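Local coordinates for protein synaptotagmin IV (PDB 1W15) that takes part in neuronal dense core vesicle mobility through KIF1A and, when phosphorylation weakens that interaction, in vesicle capture at synapses, as a synaptotagmin that does not bind calcium, at residues 54-59 with 101-106. Residues are numbered along the deposited sequence; the frame is centred on the assembly and turned at random.
Sequences YVKVNL and EFLVLD. With CA (calcium ion), chain B.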
loop_
_atom_site.group_PDB
_atom_site.type_symbol
_atom_site.label_atom_id
_atom_site.label_comp_id
_atom_site.label_asym_id
_atom_site.label_seq_id
_atom_site.Cartn_x
_atom_site.Cartn_y
_atom_site.Cartn_z
ATOM N N TYR A 54 13.711 -9.112 -9.517
ATOM C CA TYR A 54 12.443 -8.460 -9.878
ATOM C C TYR A 54 11.398 -9.561 -9.938
ATOM O O TYR A 54 11.736 -10.753 -9.888
ATOM C CB TYR A 54 12.527 -7.725 -11.216
ATOM C CG TYR A 54 12.801 -8.577 -12.438
ATOM C CD1 TYR A 54 14.092 -9.059 -12.713
ATOM C CD2 TYR A 54 11.773 -8.885 -13.324
ATOM C CE1 TYR A 54 14.346 -9.828 -13.857
ATOM C CE2 TYR A 54 11.998 -9.681 -14.473
ATOM C CZ TYR A 54 13.262 -10.147 -14.710
ATOM O OH TYR A 54 13.458 -10.901 -15.825
ATOM N N VAL A 55 10.133 -9.182 -10.051
ATOM C CA VAL A 55 9.096 -10.175 -10.064
ATOM C C VAL A 55 8.218 -9.974 -11.288
ATOM O O VAL A 55 7.752 -8.851 -11.581
ATOM C CB VAL A 55 8.210 -10.060 -8.777
ATOM C CG1 VAL A 55 7.065 -11.100 -8.827
ATOM C CG2 VAL A 55 9.100 -10.237 -7.553
ATOM N N LYS A 56 7.969 -11.072 -11.980
ATOM C CA LYS A 56 7.078 -11.091 -13.114
ATOM C C LYS A 56 5.806 -11.778 -12.671
ATOM O O LYS A 56 5.865 -12.788 -11.957
ATOM C CB LYS A 56 7.719 -11.932 -14.235
ATOM C CG LYS A 56 6.861 -11.966 -15.464
ATOM C CD LYS A 56 7.723 -11.901 -16.669
ATOM C CE LYS A 56 6.885 -11.985 -17.911
ATOM N NZ LYS A 56 7.802 -12.249 -19.014
ATOM N N VAL A 57 4.674 -11.233 -13.098
ATOM C CA VAL A 57 3.367 -11.717 -12.691
ATOM C C VAL A 57 2.577 -12.066 -13.977
ATOM O O VAL A 57 2.319 -11.191 -14.808
ATOM C CB VAL A 57 2.582 -10.678 -11.852
ATOM C CG1 VAL A 57 1.254 -11.312 -11.306
ATOM C CG2 VAL A 57 3.431 -10.132 -10.661
ATOM N N ASN A 58 2.203 -13.332 -14.143
ATOM C CA ASN A 58 1.430 -13.768 -15.322
ATOM C C ASN A 58 0.029 -14.127 -14.858
ATOM O O ASN A 58 -0.109 -14.805 -13.854
ATOM C CB ASN A 58 2.101 -14.990 -15.988
ATOM C CG ASN A 58 3.428 -14.645 -16.637
ATOM O OD1 ASN A 58 3.542 -13.586 -17.249
ATOM N ND2 ASN A 58 4.445 -15.526 -16.514
ATOM N N LEU A 59 -0.993 -13.747 -15.627
ATOM C CA LEU A 59 -2.377 -14.077 -15.306
ATOM C C LEU A 59 -2.863 -15.053 -16.366
ATOM O O LEU A 59 -2.672 -14.800 -17.558
ATOM C CB LEU A 59 -3.223 -12.806 -15.399
ATOM C CG LEU A 59 -4.692 -12.961 -15.007
ATOM C CD1 LEU A 59 -4.821 -13.090 -13.516
ATOM C CD2 LEU A 59 -5.513 -11.785 -15.506
ATOM N N GLU A 101 0.572 -16.342 -11.587
ATOM C CA GLU A 101 1.874 -16.983 -11.456
ATOM C C GLU A 101 2.834 -15.865 -11.142
ATOM O O GLU A 101 2.918 -14.913 -11.917
ATOM C CB GLU A 101 2.255 -17.646 -12.784
ATOM C CG GLU A 101 3.628 -18.334 -12.814
ATOM C CD GLU A 101 3.973 -18.840 -14.247
ATOM O OE1 GLU A 101 3.789 -18.082 -15.223
ATOM O OE2 GLU A 101 4.442 -19.996 -14.401
ATOM N N PHE A 102 3.603 -16.006 -10.063
ATOM C CA PHE A 102 4.653 -15.047 -9.692
ATOM C C PHE A 102 6.009 -15.716 -9.905
ATOM O O PHE A 102 6.227 -16.880 -9.443
ATOM C CB PHE A 102 4.557 -14.672 -8.211
ATOM C CG PHE A 102 3.270 -14.031 -7.823
ATOM C CD1 PHE A 102 2.169 -14.825 -7.433
ATOM C CD2 PHE A 102 3.158 -12.624 -7.793
ATOM C CE1 PHE A 102 0.969 -14.224 -7.076
ATOM C CE2 PHE A 102 1.942 -12.022 -7.419
ATOM C CZ PHE A 102 0.871 -12.806 -7.056
ATOM N N LEU A 103 6.898 -15.004 -10.595
ATOM C CA LEU A 103 8.255 -15.470 -10.840
ATOM C C LEU A 103 9.214 -14.431 -10.282
ATOM O O LEU A 103 9.156 -13.269 -10.673
ATOM C CB LEU A 103 8.492 -15.647 -12.359
ATOM C CG LEU A 103 7.390 -16.555 -12.963
ATOM C CD1 LEU A 103 7.022 -16.098 -14.314
ATOM C CD2 LEU A 103 7.779 -18.009 -12.882
ATOM N N VAL A 104 10.071 -14.861 -9.361
ATOM C CA VAL A 104 11.165 -14.050 -8.871
ATOM C C VAL A 104 12.408 -14.421 -9.719
ATOM O O VAL A 104 12.816 -15.593 -9.728
ATOM C CB VAL A 104 11.422 -14.281 -7.358
ATOM C CG1 VAL A 104 12.555 -13.330 -6.887
ATOM C CG2 VAL A 104 10.089 -14.087 -6.496
ATOM N N LEU A 105 12.945 -13.421 -10.418
ATOM C CA LEU A 105 14.011 -13.586 -11.409
ATOM C C LEU A 105 15.171 -12.728 -11.017
ATOM O O LEU A 105 14.992 -11.685 -10.375
ATOM C CB LEU A 105 13.501 -13.129 -12.783
ATOM C CG LEU A 105 12.341 -14.018 -13.312
ATOM C CD1 LEU A 105 11.118 -13.218 -13.702
ATOM C CD2 LEU A 105 12.964 -14.733 -14.508
ATOM N N ASP A 106 16.367 -13.141 -11.444
ATOM C CA ASP A 106 17.557 -12.370 -11.169
ATOM C C ASP A 106 17.899 -11.651 -12.469
ATOM O O ASP A 106 18.112 -12.301 -13.513
ATOM C CB ASP A 106 18.664 -13.338 -10.764
ATOM C CG ASP A 106 19.995 -12.674 -10.596
ATOM O OD1 ASP A 106 20.086 -11.506 -10.178
ATOM O OD2 ASP A 106 21.023 -13.264 -10.896
HETATM CA CA CA B . 22.285 -10.392 -11.218
HETATM O O HOH W 1 25.027 -10.545 -11.125
#
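In the beta-sandwich of this C2B domain, segments 54-59 and 101-106, of strands 53-61 and 98-106, are antiparallel neighbours at the middle of one four-stranded sheet, with Val55, Val57, Phe102 and Val104 facing the other sheet. Three hydrogen-bonded pairs, Tyr54 with Leu105, Lys56 with Leu103 and Asn58 with Glu101, each give two backbone bonds; Leu103 N meets Lys56 O at 2.8 Å, nearly along the C=O axis. On their face, Tyr54 takes the crowded chi1 position (63°), which lays its ring over Leu105, whose CB makes a CH-pi contact 3.9 Å from the ring centroid. Leu105 CD1 reaches Lys56 CB at 3.7 Å. At the far end Asn58 ND2 donates an almost straight bond (170°) to Glu101 OE1, 2.9 Å away, from above the carboxylate plane. Tyr60 OH also bonds this oxygen, and Arg118 pairs with OE2. On the opposite face, Val57 CG2 touches Phe102 CD2 at 3.8 Å, and Val55 CG1 meets the ring edge. In this crystal, with calcium present, Asp106 OD1 binds an ion together with Asp52, Ser107 and Glu108. Strands 64-70 and 114-121 flank the pair, and strand 31-40 of the other sheet packs against Val55, Val57 and Phe102.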